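Local structure of allantoicase (Saccharomyces cerevisiae, 1O59) at residues I27-N32 with G216-K221; T64-D69 with I187-L192; V125-L130 with V147-K152; H240-G245 with A279-N284; T290-L295 with K338-P343. The protein catalyses the hydrolysis of allantoate to (S)-ureidoglycolate and urea, a step of allantoin degradation that lets yeast use purines as secondary nitrogen sources. All coordinates share one frame; numbering follows the deposited sequence.

From the N terminus, helix 21-31 is the first element to be tied down, in contact 1, which joins it to strand 218-222 of the second repeat and so closes a loop spanning the first repeat. Nested within that loop, contact 2 ties the 64-69 loop to strand 186-196. Contact 3, a pairing at one margin of the first repeat's five-stranded sheet, lies in turn inside contact 2, and the two touch where Phe-190 packs on Ile-127. Contacts 4 and 5 follow in series within the second repeat: the first joins two loops, the second pairs two strands of the sheet that contact 1 also reaches. No contacts cross.

Contact 1 (I27-N32 with G216-K221); sequences IIISKN and GAVALK
Leu-220 meets Ile-29 and Ser-30 through one methyl group, and its side chain can be traced outward to that point. CB does not aim at the helix; the turn toward it comes beyond, with CG anti to the carbonyl carbon (chi1 -78°). From CG the branch CD2 enters the contact, lying 3.6 Å from Ile-29 CG2, while the two side chains slide past each other in opposite directions. The same CD2 sits 3.7 Å from Ile-29 O and 4.0 Å from Ser-30 CA, so it rests against the helix backbone as well as on a side chain. Here the last turn of the helix, 27-31, runs almost perpendicular (94°) to 218-221, part of the outermost strand of a five-stranded antiparallel sheet in the second repeat. Leu-220 and Lys-221 form a classic beta bulge opposite Val-261 on the neighbouring strand. Ile-29 points its CB toward the strand, and its CG2 methyl lies 3.4 Å from Ala-219 O and 4.2 Å from Val-218 CG2. No hydrogen bond spans the two segments. At the helix end Asn-32 ND2 donates to Ile-27 O at 2.6 Å, from above the carbonyl plane, beside a weak bond from Asn-32 N to that oxygen.

Contact 2 (T64-D69 with I187-L192); sequences TAPIRD and IARFRL
Arg-189 grips Thr-64 side-on, offering NE and NH2 to two different oxygens. NE donates to Thr-64 O at 3.0 Å, a bond bent at the hydrogen (144°), with the oxygen a little out of the guanidinium plane. NH2 donates to Thr-64 OG1 at 3.1 Å and adds a weak bond to Thr-64 O. The hydroxyl is in position because chi1 of Thr-64 (46°) sets OG1 between the backbone N and the carbonyl carbon. The third nitrogen turns back on its own strand: NH1 donates to Ala-188 O at 3.0 Å, the oxygen lying in the guanidinium plane though NH1 stands well above the plane of the carbonyl, and also forms a salt bridge with Asp-81. Asp-81 has a second role, since its other carboxylate oxygen accepts from Ile-67 N and so fastens the same loop.

Pro-66 supplies the apolar side. Its ring nitrogen stands 3.7 Å above one face of the Arg-189 guanidinium, toward the rim, and CG packs 3.9 Å from Ala-188 CB. Ala-188 and Arg-189 make a classic beta bulge opposite Asp-113, where strand 186-196 pairs with strand 105-113. Arg-191 follows two residues on, with Arg-189 CG over one face of its guanidinium; its NH1 bonds to Gln-62 O, and NH2 comes within 3.3 Å of Thr-64 O. Two guanidinium groups thus gather round one stretch of loop, and their mutual repulsion is likely to be eased by the Asp-81 carboxylate and by the oxygens of Thr-64, Ala-188 and Gln-62 that accept from them.

Contact 3 (V125-L130 with V147-K152); sequences VSIEAL and VEIVEK
A classic beta bulge marks the margin of the first repeat's five-stranded antiparallel sheet, where Ile-149 and Val-150 of the edge strand both face Ile-127. Ile-127 O takes two donors, Ile-149 N at 2.8 Å and Val-150 N at 2.9 Å, while Ile-127 N donates to Val-150 O in a nearly straight bond (173°). Regular pairing continues beyond, with Ala-129 N bonded to Val-147 O at 2.7 Å and Val-147 N returning the bond to Ala-129 O. The extra residue shifts the register by one between Ile-127 and Glu-128.

On the inner face Ile-127 and Val-150 lie side by side and point the same way, their CB atoms 3.8 Å apart. At the bulge, Ile-149 CD1 reaches Ala-129 CB. Ile-127 also packs on Phe-190 and Leu-192 of the facing sheet. Ser-126, Glu-128 and Glu-148 share the other side through one water. It accepts from Ser-126 OG at 2.9 Å and donates to Glu-128 OE2 at 2.8 Å and to Glu-148 OE1 at 2.9 Å. The two carboxylates, 5.2 Å apart between Glu-128 OE2 and Glu-148 OE1, are thereby bridged without touching, and the salt bridges of Glu-128 to Lys-178 and Lys-180 would probably offset their repulsion. Ser-126 OG has a further partner in Tyr-182 OH. An apolar face turned onto a second antiparallel sheet and a polar face turned outward are typical of a beta sandwich, consistent with the galactose-binding-like jelly roll to which this repeat is related.

Contact 4 (H240-G245 with A279-N284); sequences HDMSDG and AHFRGN
His-280 lays one face of its imidazole over the backbone of His-240 and Asp-241. Asp-241 CA makes a CH-pi contact 4.0 Å from the ring centroid, and His-240 O stands over the same face, 3.5 Å from His-280 CE1. CB points toward the opposing loop, and chi1 (-46°) sets CG anti to the carbonyl carbon, where it meets Asp-241 CA. NE2 adds a weak hydrogen bond to Gly-239 O. An alanine in place of His-280 would probably leave a gap over Asp-241 CA and Gly-239 O without that donor, allowing the 240-245 loop to shift. Both segments are loops of the second repeat, one leading into strand 246-247 and the other running between strands 270-277 and 288-294. Within the first, Asp-241 OD1 accepts from Ser-243 N at 2.9 Å in an Asx turn, and Asp-244 OD2 takes His-240 N at 2.8 Å, while Asp-244 OD1 is bridged to Lys-348. Met-242, deposited as selenomethionine, reaches across: CG packs 3.7 Å from Phe-281 CE1, and SE takes an oblique Met-aromatic position 5.0 Å from the centroid of the Phe-281 ring. SE also lies 3.3 Å from Asn-284 ND2, and Asn-284 CG sits at the edge of the Phe-281 ring, in its plane. Gly-245 CA approaches that ring at the edge too.

Contact 5 (T290-L295 with K338-P343); sequences TVEGCL and KLTIIP
Two bends bring CD of Glu-292 and CE of Lys-338 together: the glutamate turns at chi2 (122°) after its CG has gone anti to the carbonyl carbon, and the lysine turns at chi3 (70°), which swings CE toward the glutamate. The carboxylate and the lysine chain cross at a slant. OE1 of Glu-292 lies 3.2 Å from Lys-338 CE and 3.8 Å from NZ, a long salt bridge, so the carboxylate leans on the methylene nearest the charge. NZ has company in a cation-pi contact of Lys-338 with Trp-309. The other oxygen, Glu-292 OE2, comes within 3.3 Å of Thr-340 OG1. A leucine in place of Glu-292 would probably leave the Lys-338 ammonium without its anionic mate and the Thr-340 hydroxyl without this oxygen beside it.

Beneath these groups the backbones pair regularly. Glu-292 and Lys-338 form a hydrogen-bonded pair, with Lys-338 N to Glu-292 O at 2.6 Å, and Thr-290 and Thr-340 form another, with Thr-340 N to Thr-290 O at 3.0 Å. The two threonines lie side by side, Thr-290 OG1 touching Thr-340 CB at 3.2 Å. On the opposite face Val-291 CG2 meets Leu-339 CD1 at 4.2 Å, where Leu-339 also packs on Trp-246. Strands 288-294 and 336-342 are neighbours inside the second repeat's five-stranded sheet, and such a pair, its apolar face set against strand 246-247 of another sheet, is typical of a beta sandwich.

Contact 1 (I27-N32 with G216-K221)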
# COMPACT_ATOMS: atom_id res chain seq x y z
N ILE A 27 -9.37 9.31 -5.49
CA ILE A 27 -8.95 10.40 -4.65
C ILE A 27 -7.65 10.02 -3.94
O ILE A 27 -6.70 10.79 -3.89
CB ILE A 27 -10.09 10.75 -3.67
CG1 ILE A 27 -11.18 11.53 -4.44
CG2 ILE A 27 -9.58 11.52 -2.46
CD1 ILE A 27 -12.55 11.16 -4.09
N ILE A 28 -7.64 8.81 -3.40
CA ILE A 28 -6.49 8.31 -2.65
C ILE A 28 -5.23 8.21 -3.52
O ILE A 28 -4.19 8.76 -3.19
CB ILE A 28 -6.86 6.94 -1.99
CG1 ILE A 28 -7.95 7.15 -0.94
CG2 ILE A 28 -5.67 6.27 -1.39
CD1 ILE A 28 -7.61 8.20 0.17
N ILE A 29 -5.39 7.57 -4.66
CA ILE A 29 -4.27 7.21 -5.51
C ILE A 29 -4.01 8.22 -6.61
O ILE A 29 -2.93 8.76 -6.67
CB ILE A 29 -4.52 5.83 -6.10
CG1 ILE A 29 -4.62 4.80 -4.98
CG2 ILE A 29 -3.40 5.44 -7.03
CD1 ILE A 29 -5.32 3.51 -5.40
N SER A 30 -4.97 8.44 -7.49
CA SER A 30 -4.73 9.30 -8.65
C SER A 30 -4.48 10.72 -8.21
O SER A 30 -3.60 11.38 -8.75
CB SER A 30 -5.92 9.29 -9.65
OG SER A 30 -6.43 7.99 -9.92
N LYS A 31 -5.26 11.21 -7.26
CA LYS A 31 -5.12 12.62 -6.85
C LYS A 31 -4.03 12.79 -5.81
O LYS A 31 -3.19 13.67 -5.93
CB LYS A 31 -6.43 13.18 -6.34
CG LYS A 31 -7.48 13.36 -7.42
CD LYS A 31 -8.62 14.26 -6.96
CE LYS A 31 -9.94 13.83 -7.59
NZ LYS A 31 -10.94 14.94 -7.59
N ASN A 32 -4.03 11.95 -4.79
CA ASN A 32 -3.15 12.20 -3.67
C ASN A 32 -1.90 11.32 -3.69
O ASN A 32 -1.07 11.45 -2.81
CB ASN A 32 -3.91 12.06 -2.33
CG ASN A 32 -4.91 13.18 -2.10
OD1 ASN A 32 -4.57 14.25 -1.58
ND2 ASN A 32 -6.15 12.94 -2.47
N GLY A 216 8.37 7.32 -3.06
CA GLY A 216 7.22 8.09 -3.52
C GLY A 216 6.59 7.59 -4.80
O GLY A 216 5.77 8.28 -5.37
N ALA A 217 6.99 6.42 -5.29
CA ALA A 217 6.38 5.85 -6.48
C ALA A 217 5.06 5.20 -6.10
O ALA A 217 4.90 4.68 -5.00
CB ALA A 217 7.29 4.84 -7.10
N VAL A 218 4.11 5.24 -7.03
CA VAL A 218 2.75 4.78 -6.81
C VAL A 218 2.17 4.18 -8.12
O VAL A 218 2.33 4.74 -9.20
CB VAL A 218 1.87 5.93 -6.20
CG1 VAL A 218 1.60 6.98 -7.19
CG2 VAL A 218 0.55 5.41 -5.70
N ALA A 219 1.53 3.01 -8.00
CA ALA A 219 0.88 2.37 -9.13
C ALA A 219 -0.47 3.04 -9.36
O ALA A 219 -1.30 3.11 -8.46
CB ALA A 219 0.69 0.88 -8.84
N LEU A 220 -0.67 3.53 -10.57
CA LEU A 220 -1.81 4.37 -10.87
C LEU A 220 -2.96 3.70 -11.57
O LEU A 220 -4.11 3.96 -11.23
CB LEU A 220 -1.36 5.59 -11.71
CG LEU A 220 -0.69 6.69 -10.88
CD1 LEU A 220 -0.48 7.88 -11.76
CD2 LEU A 220 -1.51 7.08 -9.64
N LYS A 221 -2.67 2.89 -12.59
CA LYS A 221 -3.70 2.36 -13.49
C LYS A 221 -3.24 1.03 -14.01
O LYS A 221 -2.05 0.79 -14.13
CB LYS A 221 -3.98 3.31 -14.66
CG LYS A 221 -4.93 4.44 -14.29
CD LYS A 221 -5.92 4.86 -15.41
CE LYS A 221 -7.12 5.69 -14.79
NZ LYS A 221 -8.28 6.03 -15.72

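Contact 2 (T64-D69 with I187-L192)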
# COMPACT_ATOMS: atom_id res chain seq x y z
N THR A 64 -3.70 -9.58 3.31
CA THR A 64 -4.81 -10.43 2.92
C THR A 64 -6.14 -9.78 3.29
O THR A 64 -6.21 -8.91 4.17
CB THR A 64 -4.71 -11.76 3.66
OG1 THR A 64 -4.44 -11.49 5.04
CG2 THR A 64 -3.49 -12.54 3.25
N ALA A 65 -7.20 -10.21 2.63
CA ALA A 65 -8.53 -9.82 3.07
C ALA A 65 -8.86 -10.77 4.19
O ALA A 65 -8.38 -11.90 4.18
CB ALA A 65 -9.55 -9.92 1.93
N PRO A 66 -9.66 -10.32 5.15
CA PRO A 66 -9.98 -11.14 6.31
C PRO A 66 -10.92 -12.29 5.96
O PRO A 66 -11.72 -12.19 5.01
CB PRO A 66 -10.63 -10.17 7.29
CG PRO A 66 -10.81 -8.88 6.57
CD PRO A 66 -10.33 -9.01 5.19
N ILE A 67 -10.78 -13.38 6.72
CA ILE A 67 -11.52 -14.64 6.49
C ILE A 67 -12.18 -15.13 7.77
O ILE A 67 -11.81 -14.71 8.87
CB ILE A 67 -10.59 -15.74 5.94
CG1 ILE A 67 -9.36 -15.92 6.84
CG2 ILE A 67 -10.16 -15.42 4.52
CD1 ILE A 67 -8.61 -17.22 6.61
N ARG A 68 -13.15 -16.04 7.64
CA ARG A 68 -13.87 -16.50 8.82
C ARG A 68 -13.08 -17.55 9.62
O ARG A 68 -12.74 -17.29 10.79
CB ARG A 68 -15.31 -16.94 8.51
CG ARG A 68 -16.27 -16.85 9.75
CD ARG A 68 -15.73 -15.98 10.93
NE ARG A 68 -16.55 -15.89 12.15
CZ ARG A 68 -16.41 -16.63 13.27
NH1 ARG A 68 -17.21 -16.40 14.32
NH2 ARG A 68 -15.49 -17.61 13.35
N ASP A 69 -12.75 -18.70 9.04
CA ASP A 69 -12.06 -19.71 9.86
C ASP A 69 -10.97 -20.49 9.12
O ASP A 69 -9.97 -20.88 9.73
CB ASP A 69 -13.07 -20.68 10.49
CG ASP A 69 -12.55 -21.31 11.79
OD1 ASP A 69 -12.84 -22.53 12.00
OD2 ASP A 69 -11.83 -20.68 12.63
N ILE A 187 -11.59 -5.24 15.41
CA ILE A 187 -11.37 -4.69 14.10
C ILE A 187 -10.54 -5.71 13.29
O ILE A 187 -9.48 -6.15 13.73
CB ILE A 187 -10.61 -3.34 14.18
CG1 ILE A 187 -11.46 -2.27 14.91
CG2 ILE A 187 -10.23 -2.85 12.77
CD1 ILE A 187 -10.66 -1.01 15.27
N ALA A 188 -11.00 -5.99 12.08
CA ALA A 188 -10.33 -6.93 11.18
C ALA A 188 -9.09 -6.30 10.53
O ALA A 188 -7.97 -6.82 10.70
CB ALA A 188 -11.32 -7.44 10.12
N ARG A 189 -9.28 -5.17 9.84
CA ARG A 189 -8.19 -4.52 9.12
C ARG A 189 -8.13 -3.04 9.31
O ARG A 189 -9.19 -2.37 9.43
CB ARG A 189 -8.26 -4.77 7.61
CG ARG A 189 -7.96 -6.22 7.19
CD ARG A 189 -6.57 -6.69 7.50
NE ARG A 189 -6.36 -8.07 7.01
CZ ARG A 189 -6.71 -9.18 7.67
NH1 ARG A 189 -7.24 -9.13 8.88
NH2 ARG A 189 -6.48 -10.35 7.11
N PHE A 190 -6.91 -2.51 9.28
CA PHE A 190 -6.69 -1.05 9.30
C PHE A 190 -5.68 -0.62 8.24
O PHE A 190 -4.51 -0.98 8.33
CB PHE A 190 -6.24 -0.61 10.69
CG PHE A 190 -5.89 0.87 10.82
CD1 PHE A 190 -6.63 1.87 10.15
CD2 PHE A 190 -4.84 1.26 11.65
CE1 PHE A 190 -6.31 3.22 10.29
CE2 PHE A 190 -4.53 2.61 11.82
CZ PHE A 190 -5.27 3.59 11.13
N ARG A 191 -6.15 0.11 7.24
CA ARG A 191 -5.28 0.69 6.21
C ARG A 191 -5.18 2.19 6.43
O ARG A 191 -6.18 2.83 6.66
CB ARG A 191 -5.90 0.47 4.81
CG ARG A 191 -6.42 -0.93 4.51
CD ARG A 191 -5.43 -2.03 4.78
NE ARG A 191 -5.84 -3.37 4.33
CZ ARG A 191 -5.18 -4.49 4.66
NH1 ARG A 191 -4.14 -4.41 5.49
NH2 ARG A 191 -5.57 -5.67 4.21
N LEU A 192 -4.00 2.77 6.34
CA LEU A 192 -3.88 4.22 6.39
C LEU A 192 -3.10 4.77 5.18
O LEU A 192 -1.92 4.46 4.97
CB LEU A 192 -3.26 4.70 7.72
CG LEU A 192 -3.50 6.20 7.96
CD1 LEU A 192 -4.95 6.52 8.38
CD2 LEU A 192 -2.54 6.71 8.97

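Contact 3 (V125-L130 with V147-K152)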
# COMPACT_ATOMS: atom_id res chain seq x y z
N VAL A 125 -13.82 4.89 16.42
CA VAL A 125 -12.41 4.88 16.17
C VAL A 125 -11.97 6.34 16.04
O VAL A 125 -12.73 7.20 15.56
CB VAL A 125 -12.12 4.07 14.88
CG1 VAL A 125 -10.85 4.48 14.23
CG2 VAL A 125 -12.08 2.53 15.16
N SER A 126 -10.76 6.63 16.52
CA SER A 126 -10.06 7.84 16.12
C SER A 126 -8.60 7.46 15.78
O SER A 126 -8.12 6.36 16.14
CB SER A 126 -10.19 8.98 17.16
OG SER A 126 -9.43 8.77 18.34
N ILE A 127 -7.93 8.34 15.03
CA ILE A 127 -6.55 8.15 14.65
C ILE A 127 -5.70 9.38 14.95
O ILE A 127 -6.08 10.52 14.67
CB ILE A 127 -6.44 7.78 13.17
CG1 ILE A 127 -7.42 6.64 12.83
CG2 ILE A 127 -5.00 7.33 12.84
CD1 ILE A 127 -7.61 6.42 11.32
N GLU A 128 -4.54 9.10 15.55
CA GLU A 128 -3.50 10.09 15.84
C GLU A 128 -2.22 9.65 15.17
O GLU A 128 -2.07 8.49 14.75
CB GLU A 128 -3.27 10.19 17.33
CG GLU A 128 -4.55 10.35 18.14
CD GLU A 128 -4.32 10.65 19.62
OE1 GLU A 128 -3.20 10.45 20.12
OE2 GLU A 128 -5.27 11.07 20.30
N ALA A 129 -1.30 10.61 15.02
CA ALA A 129 -0.00 10.34 14.41
C ALA A 129 1.10 11.11 15.08
O ALA A 129 0.86 12.10 15.75
CB ALA A 129 -0.03 10.66 12.92
N LEU A 130 2.32 10.63 14.92
CA LEU A 130 3.48 11.42 15.29
C LEU A 130 4.69 11.26 14.35
O LEU A 130 4.79 10.33 13.54
CB LEU A 130 3.87 11.19 16.77
CG LEU A 130 4.57 9.95 17.35
CD1 LEU A 130 6.02 9.72 16.81
CD2 LEU A 130 4.60 10.12 18.87
N VAL A 147 -0.66 13.57 17.69
CA VAL A 147 -1.53 14.57 17.10
C VAL A 147 -2.68 13.86 16.44
O VAL A 147 -2.47 13.03 15.58
CB VAL A 147 -0.77 15.37 16.01
CG1 VAL A 147 -1.70 16.29 15.25
CG2 VAL A 147 0.33 16.19 16.63
N GLU A 148 -3.90 14.22 16.81
CA GLU A 148 -5.09 13.66 16.15
C GLU A 148 -5.22 14.10 14.68
O GLU A 148 -5.17 15.27 14.34
CB GLU A 148 -6.35 14.04 16.91
CG GLU A 148 -7.58 13.35 16.37
CD GLU A 148 -8.85 13.86 17.00
OE1 GLU A 148 -9.34 13.19 17.92
OE2 GLU A 148 -9.37 14.92 16.55
N ILE A 149 -5.41 13.13 13.82
CA ILE A 149 -5.54 13.41 12.39
C ILE A 149 -6.86 12.89 11.81
O ILE A 149 -7.31 13.38 10.76
CB ILE A 149 -4.33 12.84 11.62
CG1 ILE A 149 -4.17 11.36 11.88
CG2 ILE A 149 -3.06 13.58 12.01
CD1 ILE A 149 -3.30 10.72 10.87
N VAL A 150 -7.49 11.94 12.51
CA VAL A 150 -8.85 11.56 12.19
C VAL A 150 -9.67 11.51 13.45
O VAL A 150 -9.44 10.68 14.32
CB VAL A 150 -8.90 10.21 11.48
CG1 VAL A 150 -10.34 9.82 11.17
CG2 VAL A 150 -8.01 10.26 10.20
N GLU A 151 -10.62 12.44 13.52
CA GLU A 151 -11.55 12.57 14.64
C GLU A 151 -12.40 11.32 14.81
O GLU A 151 -12.60 10.55 13.87
CB GLU A 151 -12.47 13.78 14.43
CG GLU A 151 -13.57 13.52 13.39
CD GLU A 151 -14.02 14.76 12.61
OE1 GLU A 151 -14.97 15.50 13.06
OE2 GLU A 151 -13.40 14.98 11.51
N LYS A 152 -12.93 11.18 16.01
CA LYS A 152 -13.72 10.03 16.43
C LYS A 152 -14.92 9.84 15.51
O LYS A 152 -15.68 10.77 15.27
CB LYS A 152 -14.17 10.24 17.89
CG LYS A 152 -14.74 9.02 18.56
CD LYS A 152 -15.61 9.39 19.78
CE LYS A 152 -15.09 8.82 21.11
NZ LYS A 152 -16.10 9.01 22.24
O HOH W 1 -7.63 10.98 18.78

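Contact 4 (H240-G245 with A279-N284)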
# COMPACT_ATOMS: atom_id res chain seq x y z
N HIS A 240 7.53 -13.53 -1.15
CA HIS A 240 7.52 -14.88 -0.62
C HIS A 240 6.89 -15.94 -1.54
O HIS A 240 7.30 -17.08 -1.55
CB HIS A 240 6.82 -14.83 0.73
CG HIS A 240 6.53 -16.18 1.31
ND1 HIS A 240 7.51 -16.98 1.85
CD2 HIS A 240 5.37 -16.87 1.42
CE1 HIS A 240 6.97 -18.11 2.26
NE2 HIS A 240 5.67 -18.08 2.00
N ASP A 241 5.87 -15.57 -2.31
CA ASP A 241 5.21 -16.46 -3.24
C ASP A 241 4.47 -15.63 -4.29
O ASP A 241 4.75 -14.43 -4.40
CB ASP A 241 4.28 -17.42 -2.50
CG ASP A 241 3.15 -16.74 -1.72
OD1 ASP A 241 2.74 -15.58 -1.97
OD2 ASP A 241 2.58 -17.36 -0.82
N MSE A 242 3.56 -16.23 -5.05
CA MSE A 242 2.81 -15.51 -6.11
C MSE A 242 1.81 -14.48 -5.60
O MSE A 242 1.41 -13.54 -6.30
CB MSE A 242 2.06 -16.50 -7.00
CG MSE A 242 2.99 -17.29 -7.91
SE MSE A 242 2.12 -18.49 -9.17
CE MSE A 242 1.28 -19.69 -8.05
N SER A 243 1.38 -14.64 -4.36
CA SER A 243 0.32 -13.80 -3.87
C SER A 243 0.78 -12.37 -3.62
O SER A 243 -0.06 -11.50 -3.46
CB SER A 243 -0.25 -14.40 -2.61
OG SER A 243 0.68 -14.19 -1.59
N ASP A 244 2.08 -12.11 -3.61
CA ASP A 244 2.56 -10.75 -3.36
C ASP A 244 3.21 -10.06 -4.55
O ASP A 244 4.01 -9.17 -4.39
CB ASP A 244 3.47 -10.69 -2.13
CG ASP A 244 4.62 -11.68 -2.16
OD1 ASP A 244 5.31 -11.75 -3.19
OD2 ASP A 244 4.92 -12.42 -1.18
N GLY A 245 2.81 -10.45 -5.74
CA GLY A 245 3.14 -9.71 -6.93
C GLY A 245 1.87 -9.23 -7.61
O GLY A 245 0.85 -9.01 -6.97
N ALA A 279 10.01 -13.38 -10.04
CA ALA A 279 10.15 -14.23 -8.86
C ALA A 279 8.84 -14.95 -8.54
O ALA A 279 7.78 -14.33 -8.49
CB ALA A 279 10.62 -13.42 -7.63
N HIS A 280 8.95 -16.27 -8.37
CA HIS A 280 7.81 -17.17 -8.05
C HIS A 280 6.79 -17.42 -9.14
O HIS A 280 6.05 -18.40 -9.02
CB HIS A 280 7.10 -16.82 -6.74
CG HIS A 280 8.05 -16.56 -5.62
ND1 HIS A 280 8.90 -17.53 -5.14
CD2 HIS A 280 8.35 -15.42 -4.95
CE1 HIS A 280 9.65 -17.01 -4.18
NE2 HIS A 280 9.33 -15.73 -4.04
N PHE A 281 6.80 -16.64 -10.21
CA PHE A 281 5.93 -16.94 -11.36
C PHE A 281 6.62 -17.90 -12.32
O PHE A 281 7.49 -17.53 -13.11
CB PHE A 281 5.48 -15.67 -12.05
CG PHE A 281 4.70 -14.78 -11.15
CD1 PHE A 281 3.36 -15.04 -10.90
CD2 PHE A 281 5.33 -13.72 -10.47
CE1 PHE A 281 2.62 -14.23 -10.03
CE2 PHE A 281 4.59 -12.89 -9.60
CZ PHE A 281 3.25 -13.14 -9.38
N ARG A 282 6.21 -19.16 -12.24
CA ARG A 282 6.96 -20.27 -12.81
C ARG A 282 6.24 -20.91 -13.98
O ARG A 282 6.90 -21.37 -14.92
CB ARG A 282 7.29 -21.31 -11.75
CG ARG A 282 8.49 -20.92 -10.98
CD ARG A 282 8.63 -21.59 -9.62
NE ARG A 282 9.88 -21.17 -8.96
CZ ARG A 282 10.08 -21.15 -7.64
NH1 ARG A 282 9.11 -21.50 -6.79
NH2 ARG A 282 11.26 -20.78 -7.13
N GLY A 283 4.91 -20.98 -13.90
CA GLY A 283 4.12 -21.50 -14.99
C GLY A 283 3.25 -20.44 -15.61
O GLY A 283 2.40 -20.78 -16.41
N ASN A 284 3.45 -19.17 -15.23
CA ASN A 284 2.54 -18.06 -15.59
C ASN A 284 3.23 -16.69 -15.73
O ASN A 284 2.60 -15.66 -15.59
CB ASN A 284 1.38 -17.94 -14.58
CG ASN A 284 1.85 -17.90 -13.10
OD1 ASN A 284 3.03 -18.01 -12.80
ND2 ASN A 284 0.90 -17.74 -12.19

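Contact 5 (T290-L295 with K338-P343)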
# COMPACT_ATOMS: atom_id res chain seq x y z
N THR A 290 7.36 -5.18 -22.39
CA THR A 290 7.94 -3.91 -22.80
C THR A 290 7.82 -2.93 -21.64
O THR A 290 7.02 -3.13 -20.75
CB THR A 290 7.25 -3.30 -24.08
OG1 THR A 290 5.88 -2.99 -23.81
CG2 THR A 290 7.21 -4.26 -25.26
N VAL A 291 8.61 -1.88 -21.66
CA VAL A 291 8.48 -0.82 -20.70
C VAL A 291 8.54 0.50 -21.48
O VAL A 291 9.47 0.70 -22.25
CB VAL A 291 9.60 -0.84 -19.66
CG1 VAL A 291 9.37 0.26 -18.61
CG2 VAL A 291 9.71 -2.22 -19.00
N GLU A 292 7.53 1.35 -21.32
CA GLU A 292 7.55 2.70 -21.87
C GLU A 292 7.61 3.69 -20.75
O GLU A 292 7.21 3.38 -19.62
CB GLU A 292 6.29 2.99 -22.66
CG GLU A 292 6.11 2.06 -23.84
CD GLU A 292 4.80 1.32 -23.76
OE1 GLU A 292 3.87 1.82 -24.46
OE2 GLU A 292 4.72 0.29 -22.96
N GLY A 293 8.10 4.87 -21.08
CA GLY A 293 8.08 6.02 -20.22
C GLY A 293 7.31 7.16 -20.85
O GLY A 293 7.11 7.21 -22.06
N CYS A 294 6.85 8.09 -20.03
CA CYS A 294 6.28 9.28 -20.57
C CYS A 294 6.37 10.45 -19.61
O CYS A 294 6.50 10.25 -18.42
CB CYS A 294 4.84 9.01 -20.99
SG CYS A 294 3.61 9.84 -20.00
N LEU A 295 6.29 11.66 -20.15
CA LEU A 295 6.33 12.87 -19.34
C LEU A 295 4.94 13.55 -19.29
O LEU A 295 4.46 14.05 -20.33
CB LEU A 295 7.38 13.82 -19.91
CG LEU A 295 7.57 15.17 -19.22
CD1 LEU A 295 7.82 15.04 -17.71
CD2 LEU A 295 8.71 15.89 -19.90
N LYS A 338 5.21 2.64 -18.06
CA LYS A 338 4.15 1.67 -18.34
C LYS A 338 4.84 0.36 -18.57
O LYS A 338 5.72 0.26 -19.40
CB LYS A 338 3.31 2.11 -19.57
CG LYS A 338 2.21 1.13 -20.01
CD LYS A 338 1.08 1.79 -20.93
CE LYS A 338 1.53 2.16 -22.33
NZ LYS A 338 0.70 3.26 -22.92
N LEU A 339 4.45 -0.65 -17.81
CA LEU A 339 4.97 -2.00 -17.98
C LEU A 339 3.88 -2.76 -18.68
O LEU A 339 2.74 -2.70 -18.27
CB LEU A 339 5.31 -2.64 -16.61
CG LEU A 339 5.46 -4.17 -16.59
CD1 LEU A 339 6.68 -4.65 -17.43
CD2 LEU A 339 5.54 -4.69 -15.13
N THR A 340 4.23 -3.45 -19.75
CA THR A 340 3.28 -4.16 -20.57
C THR A 340 3.75 -5.58 -20.54
O THR A 340 4.95 -5.84 -20.74
CB THR A 340 3.26 -3.61 -22.01
OG1 THR A 340 2.84 -2.22 -22.05
CG2 THR A 340 2.22 -4.34 -22.87
N ILE A 341 2.83 -6.49 -20.21
CA ILE A 341 3.12 -7.93 -20.17
C ILE A 341 2.29 -8.59 -21.26
O ILE A 341 1.14 -8.17 -21.52
CB ILE A 341 2.89 -8.56 -18.77
CG1 ILE A 341 1.41 -8.51 -18.33
CG2 ILE A 341 3.76 -7.87 -17.72
CD1 ILE A 341 1.18 -9.10 -16.93
N ILE A 342 2.88 -9.57 -21.94
CA ILE A 342 2.31 -10.08 -23.17
C ILE A 342 2.27 -11.58 -23.10
O ILE A 342 3.29 -12.20 -22.83
CB ILE A 342 3.13 -9.61 -24.37
CG1 ILE A 342 3.05 -8.11 -24.51
CG2 ILE A 342 2.62 -10.22 -25.64
CD1 ILE A 342 4.31 -7.52 -25.06
N PRO A 343 1.12 -12.19 -23.39
CA PRO A 343 -0.20 -11.53 -23.42
C PRO A 343 -0.82 -11.23 -22.03
O PRO A 343 -1.77 -10.46 -21.90
CB PRO A 343 -1.06 -12.56 -24.16
CG PRO A 343 -0.47 -13.89 -23.71
CD PRO A 343 1.01 -13.66 -23.51